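Local structure of agarase (Pseudoalteromonas fuliginea, 6XJ9) at residues A[504-515]-A[615-626]. The protein probably hydrolyses agarose, the galactan of red algal cell walls, as a glycoside hydrolase of family GH50. Sequence-based numbering, arbitrary orientation.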
ATOM      1  N   VAL A 504      -1.624  35.204  -0.742  1.00 16.76           N
ATOM      2  CA  VAL A 504      -3.070  35.352  -0.861  1.00 17.32           C
ATOM      3  C   VAL A 504      -3.525  34.931  -2.262  1.00 17.05           C
ATOM      4  O   VAL A 504      -3.078  35.462  -3.273  1.00 17.24           O
ATOM      5  CB  VAL A 504      -3.512  36.797  -0.543  1.00 17.14           C
ATOM      6  CG1 VAL A 504      -5.027  36.950  -0.522  1.00 16.85           C
ATOM      7  CG2 VAL A 504      -2.917  37.290   0.775  1.00 16.47           C
ATOM      8  N   PHE A 505      -4.468  33.992  -2.297  1.00 17.44           N
ATOM      9  CA  PHE A 505      -5.224  33.708  -3.503  1.00 17.66           C
ATOM     10  C   PHE A 505      -6.478  34.573  -3.470  1.00 18.05           C
ATOM     11  O   PHE A 505      -7.149  34.656  -2.443  1.00 18.91           O
ATOM     12  CB  PHE A 505      -5.639  32.237  -3.537  1.00 16.36           C
ATOM     13  CG  PHE A 505      -4.540  31.206  -3.556  1.00 16.68           C
ATOM     14  CD1 PHE A 505      -3.808  30.955  -4.711  1.00 15.49           C
ATOM     15  CD2 PHE A 505      -4.296  30.417  -2.436  1.00 16.37           C
ATOM     16  CE1 PHE A 505      -2.820  29.981  -4.718  1.00 15.61           C
ATOM     17  CE2 PHE A 505      -3.333  29.422  -2.457  1.00 15.56           C
ATOM     18  CZ  PHE A 505      -2.595  29.199  -3.600  1.00 15.60           C
ATOM     19  N   ILE A 506      -6.759  35.272  -4.573  1.00 18.32           N
ATOM     20  CA  ILE A 506      -8.020  35.990  -4.674  1.00 17.82           C
ATOM     21  C   ILE A 506      -8.845  35.357  -5.798  1.00 17.68           C
ATOM     22  O   ILE A 506      -8.383  35.257  -6.931  1.00 15.89           O
ATOM     23  CB  ILE A 506      -7.795  37.507  -4.871  1.00 17.65           C
ATOM     24  CG1 ILE A 506      -7.018  38.119  -3.700  1.00 18.52           C
ATOM     25  CG2 ILE A 506      -9.124  38.227  -5.087  1.00 18.03           C
ATOM     26  CD1 ILE A 506      -7.830  38.273  -2.424  1.00 17.28           C
ATOM     27  N   ASP A 507     -10.066  34.920  -5.453  1.00 18.52           N
ATOM     28  CA  ASP A 507     -11.001  34.258  -6.363  1.00 18.59           C
ATOM     29  C   ASP A 507     -10.486  32.863  -6.727  1.00 18.70           C
ATOM     30  O   ASP A 507      -9.416  32.450  -6.279  1.00 18.67           O
ATOM     31  CB  ASP A 507     -11.366  35.137  -7.572  1.00 19.79           C
ATOM     32  CG  ASP A 507     -12.164  36.382  -7.212  1.00 19.53           C
ATOM     33  OD1 ASP A 507     -12.032  37.408  -7.909  1.00 20.06           O
ATOM     34  OD2 ASP A 507     -12.893  36.331  -6.223  1.00 20.33           O
ATOM     35  N   ASN A 508     -11.249  32.139  -7.559  1.00 18.04           N
ATOM     36  CA  ASN A 508     -10.913  30.759  -7.879  1.00 17.94           C
ATOM     37  C   ASN A 508     -11.691  30.361  -9.123  1.00 18.40           C
ATOM     38  O   ASN A 508     -12.913  30.462  -9.141  1.00 19.31           O
ATOM     39  CB  ASN A 508     -11.181  29.820  -6.687  1.00 16.93           C
ATOM     40  CG  ASN A 508     -11.034  28.345  -6.998  1.00 17.68           C
ATOM     41  OD1 ASN A 508      -9.921  27.821  -7.066  1.00 18.46           O
ATOM     42  ND2 ASN A 508     -12.154  27.653  -7.178  1.00 17.82           N
ATOM     43  N   GLU A 509     -10.970  29.916 -10.160  1.00 18.94           N
ATOM     44  CA  GLU A 509     -11.581  29.357 -11.360  1.00 19.88           C
ATOM     45  C   GLU A 509     -12.710  30.251 -11.879  1.00 19.63           C
ATOM     46  O   GLU A 509     -13.810  29.780 -12.160  1.00 18.64           O
ATOM     47  CB  GLU A 509     -12.068  27.922 -11.125  1.00 20.55           C
ATOM     48  CG  GLU A 509     -10.985  26.972 -10.643  1.00 21.60           C
ATOM     49  CD  GLU A 509     -11.383  25.505 -10.662  1.00 23.30           C
ATOM     50  OE1 GLU A 509     -12.600  25.221 -10.822  1.00 23.43           O
ATOM     51  OE2 GLU A 509     -10.476  24.648 -10.537  1.00 22.59           O
ATOM     52  N   LYS A 510     -12.417  31.545 -12.029  1.00 20.03           N
ATOM     53  CA  LYS A 510     -13.335  32.460 -12.685  1.00 22.11           C
ATOM     54  C   LYS A 510     -13.495  32.054 -14.150  1.00 21.59           C
ATOM     55  O   LYS A 510     -12.582  31.509 -14.764  1.00 20.52           O
ATOM     56  CB  LYS A 510     -12.829  33.903 -12.567  1.00 22.42           C
ATOM     57  CG  LYS A 510     -12.648  34.400 -11.133  1.00 24.00           C
ATOM     58  CD  LYS A 510     -12.469  35.908 -11.034  1.00 26.17           C
ATOM     59  CE  LYS A 510     -13.772  36.661 -11.200  1.00 26.04           C
ATOM     60  NZ  LYS A 510     -14.717  36.321 -10.112  1.00 27.22           N
ATOM     61  N   SER A 511     -14.668  32.351 -14.708  1.00 23.01           N
ATOM     62  CA  SER A 511     -14.993  31.929 -16.060  1.00 25.13           C
ATOM     63  C   SER A 511     -14.455  32.921 -17.097  1.00 24.69           C
ATOM     64  O   SER A 511     -15.233  33.568 -17.798  1.00 22.92           O
ATOM     65  CB  SER A 511     -16.484  31.741 -16.183  1.00 29.52           C
ATOM     66  OG  SER A 511     -16.820  31.262 -17.477  1.00 37.40           O
ATOM     67  N   PHE A 512     -13.115  33.020 -17.199  1.00 22.82           N
ATOM     68  CA  PHE A 512     -12.462  33.909 -18.153  1.00 22.75           C
ATOM     69  C   PHE A 512     -12.616  33.398 -19.587  1.00 24.03           C
ATOM     70  O   PHE A 512     -12.497  34.182 -20.528  1.00 24.29           O
ATOM     71  CB  PHE A 512     -10.965  34.053 -17.867  1.00 21.01           C
ATOM     72  CG  PHE A 512     -10.599  34.981 -16.738  1.00 21.10           C
ATOM     73  CD1 PHE A 512     -10.639  36.362 -16.909  1.00 20.92           C
ATOM     74  CD2 PHE A 512     -10.189  34.475 -15.513  1.00 20.14           C
ATOM     75  CE1 PHE A 512     -10.294  37.210 -15.867  1.00 20.71           C
ATOM     76  CE2 PHE A 512      -9.850  35.327 -14.470  1.00 21.19           C
ATOM     77  CZ  PHE A 512      -9.887  36.695 -14.655  1.00 21.10           C
ATOM     78  N   GLY A 513     -12.882  32.092 -19.743  1.00 23.84           N
ATOM     79  CA  GLY A 513     -12.932  31.479 -21.057  1.00 24.62           C
ATOM     80  C   GLY A 513     -12.188  30.147 -21.111  1.00 25.67           C
ATOM     81  O   GLY A 513     -11.325  29.876 -20.285  1.00 25.18           O
ATOM     82  N   ARG A 514     -12.559  29.322 -22.095  0.50 28.05           N
ATOM     83  CA  ARG A 514     -11.917  28.049 -22.376  0.50 30.17           C
ATOM     84  C   ARG A 514     -11.363  28.111 -23.797  0.50 31.20           C
ATOM     85  O   ARG A 514     -12.123  28.320 -24.740  0.50 28.50           O
ATOM     86  CB  ARG A 514     -12.922  26.892 -22.268  0.50 33.00           C
ATOM     87  CG  ARG A 514     -14.005  27.073 -21.212  0.50 36.33           C
ATOM     88  CD  ARG A 514     -14.848  25.830 -20.957  0.50 38.89           C
ATOM     89  NE  ARG A 514     -15.925  26.078 -20.000  0.50 41.36           N
ATOM     90  CZ  ARG A 514     -16.688  25.141 -19.438  0.50 40.36           C
ATOM     91  NH1 ARG A 514     -17.639  25.485 -18.587  0.50 39.84           N
ATOM     92  NH2 ARG A 514     -16.499  23.867 -19.720  0.50 43.06           N
ATOM     93  N   PRO A 515     -10.030  27.963 -23.995  1.00 32.30           N
ATOM     94  CA  PRO A 515      -9.444  28.045 -25.336  1.00 34.69           C
ATOM     95  C   PRO A 515      -9.601  26.800 -26.211  1.00 37.52           C
ATOM     96  O   PRO A 515      -8.605  26.157 -26.543  1.00 40.85           O
ATOM     97  CB  PRO A 515      -7.961  28.314 -25.027  1.00 36.11           C
ATOM     98  CG  PRO A 515      -7.721  27.638 -23.680  1.00 34.63           C
ATOM     99  CD  PRO A 515      -9.031  27.760 -22.930  1.00 32.41           C
ATOM    100  N   TYR A 615       1.028  37.975  -3.849  1.00 17.58           N
ATOM    101  CA  TYR A 615      -0.260  37.824  -4.500  1.00 17.04           C
ATOM    102  C   TYR A 615      -0.148  36.665  -5.486  1.00 16.84           C
ATOM    103  O   TYR A 615       0.703  36.695  -6.371  1.00 17.76           O
ATOM    104  CB  TYR A 615      -0.642  39.147  -5.171  1.00 16.58           C
ATOM    105  CG  TYR A 615      -1.812  39.074  -6.119  1.00 17.24           C
ATOM    106  CD1 TYR A 615      -2.907  38.271  -5.845  1.00 15.68           C
ATOM    107  CD2 TYR A 615      -1.833  39.848  -7.273  1.00 16.45           C
ATOM    108  CE1 TYR A 615      -3.993  38.218  -6.701  1.00 16.81           C
ATOM    109  CE2 TYR A 615      -2.908  39.809  -8.140  1.00 17.04           C
ATOM    110  CZ  TYR A 615      -3.988  38.992  -7.853  1.00 17.13           C
ATOM    111  OH  TYR A 615      -5.048  38.936  -8.711  1.00 17.92           O
ATOM    112  N   LEU A 616      -1.005  35.652  -5.311  1.00 15.87           N
ATOM    113  CA  LEU A 616      -0.823  34.344  -5.920  1.00 16.20           C
ATOM    114  C   LEU A 616      -1.825  34.112  -7.044  1.00 16.30           C
ATOM    115  O   LEU A 616      -1.998  32.972  -7.485  1.00 16.21           O
ATOM    116  CB  LEU A 616      -1.009  33.269  -4.843  1.00 15.94           C
ATOM    117  CG  LEU A 616      -0.089  33.397  -3.634  1.00 15.80           C
ATOM    118  CD1 LEU A 616      -0.525  32.413  -2.555  1.00 15.61           C
ATOM    119  CD2 LEU A 616       1.363  33.144  -4.039  1.00 15.50           C
ATOM    120  N   GLY A 617      -2.486  35.184  -7.496  1.00 15.98           N
ATOM    121  CA  GLY A 617      -3.369  35.063  -8.649  1.00 16.54           C
ATOM    122  C   GLY A 617      -4.730  34.480  -8.292  1.00 16.48           C
ATOM    123  O   GLY A 617      -5.188  34.629  -7.161  1.00 16.72           O
ATOM    124  N   ALA A 618      -5.360  33.809  -9.273  1.00 15.89           N
ATOM    125  CA  ALA A 618      -6.793  33.543  -9.241  1.00 15.78           C
ATOM    126  C   ALA A 618      -7.129  32.093  -9.594  1.00 14.73           C
ATOM    127  O   ALA A 618      -8.286  31.788  -9.864  1.00 16.33           O
ATOM    128  CB  ALA A 618      -7.512  34.508 -10.158  1.00 16.27           C
ATOM    129  N   ARG A 619      -6.123  31.221  -9.587  1.00 14.52           N
ATOM    130  CA  ARG A 619      -6.281  29.773  -9.619  1.00 14.95           C
ATOM    131  C   ARG A 619      -7.014  29.353 -10.897  1.00 15.16           C
ATOM    132  O   ARG A 619      -8.181  28.938 -10.860  1.00 13.84           O
ATOM    133  CB  ARG A 619      -6.983  29.272  -8.346  1.00 14.66           C
ATOM    134  CG  ARG A 619      -6.342  29.709  -7.036  1.00 14.19           C
ATOM    135  CD  ARG A 619      -7.317  29.621  -5.864  1.00 14.70           C
ATOM    136  NE  ARG A 619      -7.636  28.245  -5.509  1.00 14.48           N
ATOM    137  CZ  ARG A 619      -6.794  27.412  -4.912  1.00 14.50           C
ATOM    138  NH1 ARG A 619      -5.558  27.811  -4.605  1.00 14.83           N
ATOM    139  NH2 ARG A 619      -7.197  26.188  -4.619  1.00 13.67           N
ATOM    140  N   PHE A 620      -6.336  29.496 -12.039  1.00 15.96           N
ATOM    141  CA  PHE A 620      -6.988  29.180 -13.305  1.00 16.79           C
ATOM    142  C   PHE A 620      -7.098  27.666 -13.443  1.00 17.32           C
ATOM    143  O   PHE A 620      -6.131  26.967 -13.166  1.00 17.45           O
ATOM    144  CB  PHE A 620      -6.159  29.661 -14.497  1.00 16.67           C
ATOM    145  CG  PHE A 620      -5.675  31.088 -14.466  1.00 17.28           C
ATOM    146  CD1 PHE A 620      -6.570  32.148 -14.446  1.00 17.40           C
ATOM    147  CD2 PHE A 620      -4.312  31.368 -14.551  1.00 17.44           C
ATOM    148  CE1 PHE A 620      -6.109  33.459 -14.473  1.00 18.66           C
ATOM    149  CE2 PHE A 620      -3.852  32.680 -14.579  1.00 18.13           C
ATOM    150  CZ  PHE A 620      -4.751  33.725 -14.531  1.00 17.65           C
ATOM    151  N   PRO A 621      -8.238  27.096 -13.902  1.00 18.51           N
ATOM    152  CA  PRO A 621      -8.294  25.661 -14.177  1.00 19.52           C
ATOM    153  C   PRO A 621      -7.530  25.382 -15.471  1.00 20.72           C
ATOM    154  O   PRO A 621      -7.531  26.205 -16.390  1.00 21.96           O
ATOM    155  CB  PRO A 621      -9.806  25.413 -14.309  1.00 19.94           C
ATOM    156  CG  PRO A 621     -10.328  26.701 -14.891  1.00 18.98           C
ATOM    157  CD  PRO A 621      -9.519  27.772 -14.187  1.00 19.01           C
ATOM    158  N   ASP A 622      -6.843  24.232 -15.509  1.00 20.89           N
ATOM    159  CA  ASP A 622      -6.014  23.838 -16.636  1.00 20.72           C
ATOM    160  C   ASP A 622      -6.888  23.679 -17.885  1.00 21.64           C
ATOM    161  O   ASP A 622      -6.395  23.783 -19.006  1.00 22.72           O
ATOM    162  CB  ASP A 622      -5.173  22.600 -16.294  1.00 20.05           C
ATOM    163  CG  ASP A 622      -5.999  21.358 -15.985  1.00 21.42           C
ATOM    164  OD1 ASP A 622      -7.235  21.493 -15.837  1.00 20.53           O
ATOM    165  OD2 ASP A 622      -5.403  20.245 -15.922  1.00 21.65           O
ATOM    166  N   TRP A 623      -8.187  23.433 -17.683  1.00 21.23           N
ATOM    167  CA  TRP A 623      -9.117  23.327 -18.795  1.00 22.75           C
ATOM    168  C   TRP A 623      -9.614  24.699 -19.251  1.00 22.57           C
ATOM    169  O   TRP A 623     -10.230  24.798 -20.305  1.00 23.11           O
ATOM    170  CB  TRP A 623     -10.283  22.376 -18.477  1.00 22.47           C
ATOM    171  CG  TRP A 623     -11.014  22.655 -17.195  1.00 22.49           C
ATOM    172  CD1 TRP A 623     -10.925  21.930 -16.043  1.00 24.10           C
ATOM    173  CD2 TRP A 623     -11.981  23.691 -16.932  1.00 23.28           C
ATOM    174  NE1 TRP A 623     -11.752  22.453 -15.082  1.00 25.07           N
ATOM    175  CE2 TRP A 623     -12.408  23.537 -15.595  1.00 23.48           C
ATOM    176  CE3 TRP A 623     -12.515  24.748 -17.679  1.00 23.45           C
ATOM    177  CZ2 TRP A 623     -13.331  24.394 -14.995  1.00 23.61           C
ATOM    178  CZ3 TRP A 623     -13.413  25.606 -17.080  1.00 23.40           C
ATOM    179  CH2 TRP A 623     -13.819  25.430 -15.759  1.00 22.78           C
ATOM    180  N   GLY A 624      -9.379  25.755 -18.462  1.00 22.91           N
ATOM    181  CA  GLY A 624      -9.934  27.058 -18.814  1.00 21.48           C
ATOM    182  C   GLY A 624      -8.983  28.213 -18.504  1.00 22.24           C
ATOM    183  O   GLY A 624      -9.307  29.101 -17.711  1.00 23.35           O
ATOM    184  N   MET A 625      -7.826  28.206 -19.165  1.00 20.65           N
ATOM    185  CA  MET A 625      -6.794  29.200 -18.919  1.00 20.76           C
ATOM    186  C   MET A 625      -6.376  29.857 -20.240  1.00 20.04           C
ATOM    187  O   MET A 625      -5.322  29.544 -20.780  1.00 18.03           O
ATOM    188  CB  MET A 625      -5.578  28.551 -18.241  1.00 21.44           C
ATOM    189  CG  MET A 625      -5.114  27.239 -18.861  1.00 23.58           C
ATOM    190  SD  MET A 625      -3.658  26.616 -17.950  1.00 25.28           S
ATOM    191  CE  MET A 625      -3.193  25.161 -18.890  1.00 27.82           C
ATOM    192  N   PRO A 626      -7.170  30.798 -20.808  1.00 19.94           N
ATOM    193  CA  PRO A 626      -6.769  31.473 -22.044  1.00 19.93           C
ATOM    194  C   PRO A 626      -5.382  32.083 -21.851  1.00 20.47           C
ATOM    195  O   PRO A 626      -5.105  32.683 -20.806  1.00 19.46           O
ATOM    196  CB  PRO A 626      -7.796  32.601 -22.205  1.00 19.71           C
ATOM    197  CG  PRO A 626      -9.010  32.121 -21.420  1.00 22.17           C
ATOM    198  CD  PRO A 626      -8.446  31.302 -20.269  1.00 20.06           C
TER
HETATM  199  O   HOH W   1      -7.031  37.327  -8.219  1.00 17.49           O
HETATM  200  O   HOH W   2      -9.704  32.505 -12.144  1.00 21.82           O
HETATM  201  O   HOH W   3     -11.495  30.354 -17.517  1.00 30.56           O
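Phe505 lies between Leu616 and Arg619 where two neighbouring parallel strands, 501-506 and 614-615, run out into loops at the end of a (beta/alpha)8-type barrel, the fold expected of a GH50 catalytic domain. CD1 of Leu616 sits over the centre of one face of the ring, 3.9 Å from its centroid. Over the opposite face comes the Arg619 guanidinium, with CZ 4.5 Å from the centroid; its plane stands 75° from the ring, so NH1 points edge-on into the pi cloud as a cation-pi contact. The bend at chi3 (70°) of Arg619 also brings NE to Asn508 OD1 at 2.8 Å, with the amide and guanidinium planes 35° apart. Asn508 OD1 thus accepts from both Arg619 NE and Asn643 ND2, while Arg619 NH2 makes a salt bridge with Glu668. With an alanine here in place of Arg619, the Phe505 face would lose its cation, and Asn508 OD1 would probably be left without the NE donor and Glu668 without this charge partner.

Backbone bonds fix the pairing: Leu616 N to Val504 O at 2.9 Å, then Ile506 N to Gly617 O at 3.1 Å. Farther on, Glu509 N is shared by Arg619 O and Ala618 O, while its carboxylate OE2 is held by Asn643. Phe512 sets CE2 4.2 Å from CE1 at the edge of the Phe620 ring. Between the strand ends, water 1 donates to Ile506 O and meets Tyr615 OH at 2.6 Å; in the loops beyond, water 2 accepts from Lys510 N and donates to Ala618 O.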